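Local coordinates for protein aminoacyl-tRNA synthetase (Cryptosporidium parvum, PDB 5F9Z) that probably ligates proline to its cognate tRNA in an ATP-dependent reaction, as a prolyl-tRNA synthetase that binds halofuginone, at residues Ile420-Thr425 with Gln483-Glu488. Residues are numbered along the deposited sequence; the frame is centred on the assembly and turned at random.
Sequences IIRVDT and QIFKIE
One face of the F485 ring carries R422 CD, 3.8 Å from the ring centroid and almost on the normal, a CH-pi contact; I484 CG2 sits against the opposite face, away from its middle. The R422 guanidinium has F485 CB over one face, and D424 OD1 lies close to its plane. The guanidinium and ring planes are 49° apart. R422 CZ stands 4.6 Å from the F485 centroid, to one side of the ring axis, an off-centre cation-pi contact. R422 NH1 comes to 3.2 Å from F485 CD1. With CG anti to the backbone N (chi1 173°) and the chain extended as far as NE, R422 runs past the phenyl group in the opposing sense, CD over mid-face and NH1 above the same face, out past the CD1 rim. D424 fixes the rotation of the guanidinium: OD1 accepts side-on from R422 NE at 3.0 Å and from NH2 at 3.1 Å, a salt bridge within 420-425. F504 and I440 also touch the F485 side chain. This surface contact joins strand 420-422, paired in parallel with 438-443, to the loop between strands 475-480 and 503-508, in the zinc-bearing C-terminal domain characteristic of eukaryotic-type prolyl-tRNA synthetases.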
loop_
_atom_site.group_PDB
_atom_site.type_symbol
_atom_site.label_atom_id
_atom_site.label_comp_id
_atom_site.label_asym_id
_atom_site.label_seq_id
_atom_site.Cartn_x
_atom_site.Cartn_y
_atom_site.Cartn_z
ATOM N N ILE A 420 -7.300 -17.188 -5.542
ATOM C CA ILE A 420 -7.571 -17.017 -6.964
ATOM C C ILE A 420 -8.068 -18.354 -7.496
ATOM O O ILE A 420 -7.305 -19.325 -7.576
ATOM C CB ILE A 420 -6.329 -16.540 -7.728
ATOM C CG1 ILE A 420 -5.760 -15.276 -7.082
ATOM C CG2 ILE A 420 -6.670 -16.274 -9.181
ATOM C CD1 ILE A 420 -4.533 -14.730 -7.779
ATOM N N ILE A 421 -9.347 -18.409 -7.861
ATOM C CA ILE A 421 -9.985 -19.624 -8.355
ATOM C C ILE A 421 -10.330 -19.424 -9.823
ATOM O O ILE A 421 -10.881 -18.384 -10.202
ATOM C CB ILE A 421 -11.240 -19.972 -7.537
ATOM C CG1 ILE A 421 -10.885 -20.137 -6.057
ATOM C CG2 ILE A 421 -11.900 -21.233 -8.076
ATOM C CD1 ILE A 421 -9.854 -21.211 -5.792
ATOM N N ARG A 422 -10.007 -20.419 -10.647
ATOM C CA ARG A 422 -10.307 -20.367 -12.071
ATOM C C ARG A 422 -11.717 -20.878 -12.330
ATOM O O ARG A 422 -12.069 -21.989 -11.919
ATOM C CB ARG A 422 -9.300 -21.188 -12.877
ATOM C CG ARG A 422 -9.672 -21.296 -14.348
ATOM C CD ARG A 422 -8.648 -22.071 -15.157
ATOM N NE ARG A 422 -9.058 -22.181 -16.554
ATOM C CZ ARG A 422 -8.301 -22.686 -17.522
ATOM N NH1 ARG A 422 -7.081 -23.129 -17.251
ATOM N NH2 ARG A 422 -8.762 -22.743 -18.764
ATOM N N VAL A 423 -12.518 -20.064 -13.013
ATOM C CA VAL A 423 -13.869 -20.429 -13.418
ATOM C C VAL A 423 -14.003 -20.152 -14.906
ATOM O O VAL A 423 -13.736 -19.034 -15.360
ATOM C CB VAL A 423 -14.937 -19.655 -12.622
ATOM N N ASP A 424 -14.410 -21.167 -15.667
ATOM C CA ASP A 424 -14.564 -21.033 -17.109
ATOM C C ASP A 424 -16.002 -20.769 -17.535
ATOM O O ASP A 424 -16.230 -20.413 -18.696
ATOM C CB ASP A 424 -14.044 -22.292 -17.814
ATOM C CG ASP A 424 -12.607 -22.609 -17.452
ATOM O OD1 ASP A 424 -11.692 -22.027 -18.074
ATOM O OD2 ASP A 424 -12.391 -23.440 -16.545
ATOM N N THR A 425 -16.968 -20.938 -16.635
ATOM C CA THR A 425 -18.368 -20.660 -16.918
ATOM C C THR A 425 -18.951 -19.831 -15.781
ATOM O O THR A 425 -18.463 -19.862 -14.649
ATOM C CB THR A 425 -19.183 -21.949 -17.099
ATOM O OG1 THR A 425 -19.014 -22.790 -15.950
ATOM C CG2 THR A 425 -18.731 -22.701 -18.343
ATOM N N GLN A 483 -0.061 -14.207 -17.777
ATOM C CA GLN A 483 -1.175 -15.086 -18.124
ATOM C C GLN A 483 -0.748 -16.525 -17.860
ATOM O O GLN A 483 -0.106 -17.160 -18.699
ATOM C CB GLN A 483 -1.591 -14.879 -19.576
ATOM C CG GLN A 483 -2.286 -13.554 -19.835
ATOM C CD GLN A 483 -3.682 -13.508 -19.248
ATOM O OE1 GLN A 483 -4.399 -14.509 -19.247
ATOM N NE2 GLN A 483 -4.075 -12.346 -18.739
ATOM N N ILE A 484 -1.109 -17.042 -16.683
ATOM C CA ILE A 484 -0.711 -18.397 -16.315
ATOM C C ILE A 484 -1.477 -19.431 -17.135
ATOM O O ILE A 484 -0.974 -20.534 -17.383
ATOM C CB ILE A 484 -0.900 -18.605 -14.798
ATOM C CG1 ILE A 484 -0.491 -20.019 -14.379
ATOM C CG2 ILE A 484 -2.333 -18.306 -14.387
ATOM C CD1 ILE A 484 0.963 -20.340 -14.646
ATOM N N PHE A 485 -2.683 -19.097 -17.585
ATOM C CA PHE A 485 -3.503 -20.002 -18.374
ATOM C C PHE A 485 -3.500 -19.577 -19.838
ATOM O O PHE A 485 -3.257 -18.414 -20.173
ATOM C CB PHE A 485 -4.938 -20.049 -17.839
ATOM C CG PHE A 485 -5.024 -20.341 -16.369
ATOM C CD1 PHE A 485 -4.607 -21.562 -15.866
ATOM C CD2 PHE A 485 -5.527 -19.397 -15.488
ATOM C CE1 PHE A 485 -4.684 -21.834 -14.512
ATOM C CE2 PHE A 485 -5.608 -19.664 -14.134
ATOM C CZ PHE A 485 -5.186 -20.884 -13.646
ATOM N N LYS A 486 -3.775 -20.541 -20.712
ATOM C CA LYS A 486 -3.741 -20.334 -22.151
ATOM C C LYS A 486 -5.138 -20.451 -22.744
ATOM O O LYS A 486 -6.028 -21.096 -22.183
ATOM C CB LYS A 486 -2.801 -21.342 -22.826
ATOM N N ILE A 487 -5.319 -19.818 -23.900
ATOM C CA ILE A 487 -6.594 -19.807 -24.600
ATOM C C ILE A 487 -6.474 -20.643 -25.866
ATOM O O ILE A 487 -5.415 -20.702 -26.501
ATOM C CB ILE A 487 -7.049 -18.370 -24.938
ATOM N N GLU A 488 -7.573 -21.301 -26.227
ATOM C CA GLU A 488 -7.643 -22.047 -27.477
ATOM C C GLU A 488 -7.931 -21.078 -28.617
ATOM O O GLU A 488 -8.979 -20.424 -28.630
ATOM C CB GLU A 488 -8.725 -23.124 -27.401
ATOM C CG GLU A 488 -8.518 -24.166 -26.311
ATOM C CD GLU A 488 -7.447 -25.179 -26.662
ATOM O OE1 GLU A 488 -6.254 -24.896 -26.424
ATOM O OE2 GLU A 488 -7.800 -26.258 -27.187
#